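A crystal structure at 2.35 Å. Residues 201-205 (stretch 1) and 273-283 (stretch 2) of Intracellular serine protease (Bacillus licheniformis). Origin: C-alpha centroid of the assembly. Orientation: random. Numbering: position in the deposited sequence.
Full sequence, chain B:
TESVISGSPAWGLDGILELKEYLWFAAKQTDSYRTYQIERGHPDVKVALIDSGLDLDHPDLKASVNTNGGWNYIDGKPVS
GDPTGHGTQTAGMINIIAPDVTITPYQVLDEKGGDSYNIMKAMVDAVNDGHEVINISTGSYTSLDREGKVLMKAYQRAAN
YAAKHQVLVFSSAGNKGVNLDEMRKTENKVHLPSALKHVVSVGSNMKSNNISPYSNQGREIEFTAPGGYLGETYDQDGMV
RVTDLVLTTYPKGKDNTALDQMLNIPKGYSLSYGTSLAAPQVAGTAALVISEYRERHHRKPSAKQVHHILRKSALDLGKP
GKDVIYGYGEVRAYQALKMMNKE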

# COMPACT_ATOMS: atom_id res chain seq x y z
N SER B 201 -4.59 -8.36 1.95
CA SER B 201 -4.21 -8.43 0.54
C SER B 201 -5.39 -8.03 -0.39
O SER B 201 -6.48 -8.60 -0.28
CB SER B 201 -3.72 -9.83 0.21
OG SER B 201 -3.27 -9.89 -1.11
N VAL B 202 -5.18 -7.06 -1.28
CA VAL B 202 -6.26 -6.50 -2.10
C VAL B 202 -6.03 -6.70 -3.61
O VAL B 202 -4.99 -6.28 -4.15
CB VAL B 202 -6.45 -4.97 -1.81
CG1 VAL B 202 -7.58 -4.38 -2.63
CG2 VAL B 202 -6.67 -4.70 -0.32
N GLY B 203 -7.00 -7.32 -4.27
CA GLY B 203 -6.99 -7.53 -5.71
C GLY B 203 -7.79 -6.47 -6.46
O GLY B 203 -8.39 -5.58 -5.85
N SER B 204 -7.83 -6.58 -7.77
CA SER B 204 -8.42 -5.54 -8.59
C SER B 204 -9.57 -6.08 -9.44
O SER B 204 -9.40 -7.09 -10.11
CB SER B 204 -7.36 -4.91 -9.49
OG SER B 204 -7.97 -4.03 -10.44
N ASN B 205 -10.75 -5.44 -9.39
CA ASN B 205 -11.82 -5.85 -10.28
C ASN B 205 -12.06 -4.80 -11.40
O ASN B 205 -11.54 -3.68 -11.36
CB ASN B 205 -13.14 -6.14 -9.51
CG ASN B 205 -13.74 -4.90 -8.82
OD1 ASN B 205 -13.48 -4.65 -7.65
ND2 ASN B 205 -14.53 -4.13 -9.56
N TYR B 273 -4.11 1.48 -14.42
CA TYR B 273 -4.77 0.31 -13.86
C TYR B 273 -3.83 -0.40 -12.87
O TYR B 273 -2.62 -0.18 -12.91
CB TYR B 273 -5.23 -0.64 -14.98
CG TYR B 273 -4.11 -1.42 -15.65
CD1 TYR B 273 -3.55 -2.54 -15.06
CD2 TYR B 273 -3.59 -1.00 -16.88
CE1 TYR B 273 -2.50 -3.25 -15.67
CE2 TYR B 273 -2.55 -1.70 -17.52
CZ TYR B 273 -2.01 -2.83 -16.90
OH TYR B 273 -1.00 -3.53 -17.52
N GLY B 274 -4.36 -1.29 -12.05
CA GLY B 274 -3.54 -2.15 -11.21
C GLY B 274 -4.02 -2.34 -9.78
O GLY B 274 -4.84 -1.53 -9.24
N THR B 275 -3.56 -3.44 -9.17
CA THR B 275 -3.83 -3.71 -7.76
C THR B 275 -3.22 -2.59 -6.90
O THR B 275 -3.68 -2.32 -5.79
CB THR B 275 -3.28 -5.09 -7.27
OG1 THR B 275 -1.89 -5.20 -7.56
CG2 THR B 275 -4.02 -6.27 -7.91
N SER B 276 -2.20 -1.92 -7.41
CA SER B 276 -1.63 -0.83 -6.63
C SER B 276 -2.61 0.34 -6.51
O SER B 276 -2.45 1.24 -5.71
CB SER B 276 -0.33 -0.34 -7.26
OG SER B 276 -0.58 0.33 -8.49
N LEU B 277 -3.63 0.29 -7.35
CA LEU B 277 -4.67 1.29 -7.35
C LEU B 277 -5.92 0.76 -6.64
O LEU B 277 -6.81 1.53 -6.30
CB LEU B 277 -5.01 1.68 -8.79
CG LEU B 277 -3.81 2.20 -9.58
CD1 LEU B 277 -4.22 2.56 -10.99
CD2 LEU B 277 -3.11 3.39 -8.87
N ALA B 278 -5.96 -0.54 -6.39
CA ALA B 278 -7.10 -1.09 -5.69
C ALA B 278 -6.90 -0.99 -4.21
O ALA B 278 -7.82 -0.56 -3.51
CB ALA B 278 -7.36 -2.54 -6.10
N ALA B 279 -5.72 -1.38 -3.75
CA ALA B 279 -5.43 -1.37 -2.31
C ALA B 279 -5.71 -0.02 -1.62
O ALA B 279 -6.32 -0.01 -0.54
CB ALA B 279 -4.01 -1.83 -2.05
N PRO B 280 -5.26 1.11 -2.20
CA PRO B 280 -5.52 2.39 -1.53
C PRO B 280 -7.01 2.80 -1.47
O PRO B 280 -7.38 3.59 -0.57
CB PRO B 280 -4.73 3.40 -2.36
CG PRO B 280 -4.46 2.74 -3.66
CD PRO B 280 -4.34 1.28 -3.34
N GLN B 281 -7.84 2.26 -2.36
CA GLN B 281 -9.27 2.51 -2.30
C GLN B 281 -9.84 1.90 -1.03
O GLN B 281 -10.71 2.47 -0.40
CB GLN B 281 -9.98 1.97 -3.53
CG GLN B 281 -9.66 2.73 -4.79
CD GLN B 281 -10.38 2.17 -5.99
OE1 GLN B 281 -11.62 2.07 -6.00
NE2 GLN B 281 -9.61 1.79 -7.03
N VAL B 282 -9.35 0.72 -0.67
CA VAL B 282 -9.72 0.07 0.57
C VAL B 282 -9.10 0.81 1.78
O VAL B 282 -9.75 1.01 2.80
CB VAL B 282 -9.28 -1.42 0.57
CG1 VAL B 282 -9.75 -2.15 1.84
CG2 VAL B 282 -9.82 -2.10 -0.68
N ALA B 283 -7.84 1.22 1.65
CA ALA B 283 -7.22 1.98 2.72
C ALA B 283 -8.00 3.29 2.93
O ALA B 283 -8.30 3.66 4.09
CB ALA B 283 -5.76 2.26 2.40

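The strand 201-205 lies across the helix of stretch 2, the two axes approaching to 6.7 Å with their directions 116° apart. No hydrogen bond joins them. The contact is one of fitted shapes, burying about 300 Å² in all, and the backbones come close: the CA atoms of V202 and A279 are 5.2 Å apart, those of S204 and T275 5.0 Å.

V202 is the principal bump. Its CA-to-CB bond points toward the helix, and with chi1 in the t well CG1 settles into a hollow lined by A278, A279 and V282. V202 CG1 lies 3.7 Å from A279 N, 3.9 Å from A278 CB and 3.7 Å from V282 CG2, while V202 CB meets A279 CB at 4.0 Å. The alanines offer only methyl groups, leaving room for the branched valine to reach the helix backbone; V282, one turn beyond A278, supplies a branched, apolar wall to the same hollow.

Further along the strand the helix supplies the bumps. A278 CB presses to 3.2 Å from G203 O, a tight van der Waals contact, and lies 4.1 Å from S204 CB. T275 contributes its methyl: T275 CG2 rests 3.9 Å from G203 CA and 3.8 Å from S204 N, so the threonine packs its carbon branch on the strand while OG1 is hydrogen-bonded elsewhere in the structure. The CA-to-CB bond of S204 points toward the helix, as that of V202 does, but its smaller, unbranched side chain lies against T275 and A278, with S204 CB 3.9 Å from T275 CG2; its OG also finds a hydrogen bond elsewhere, so burial costs it no partner.

Between V202 and S204, G203 has no side chain, and its bare CA serves as a surface for the threonine methyl. S201 and N205 direct their CA-to-CB bonds away and make no contact.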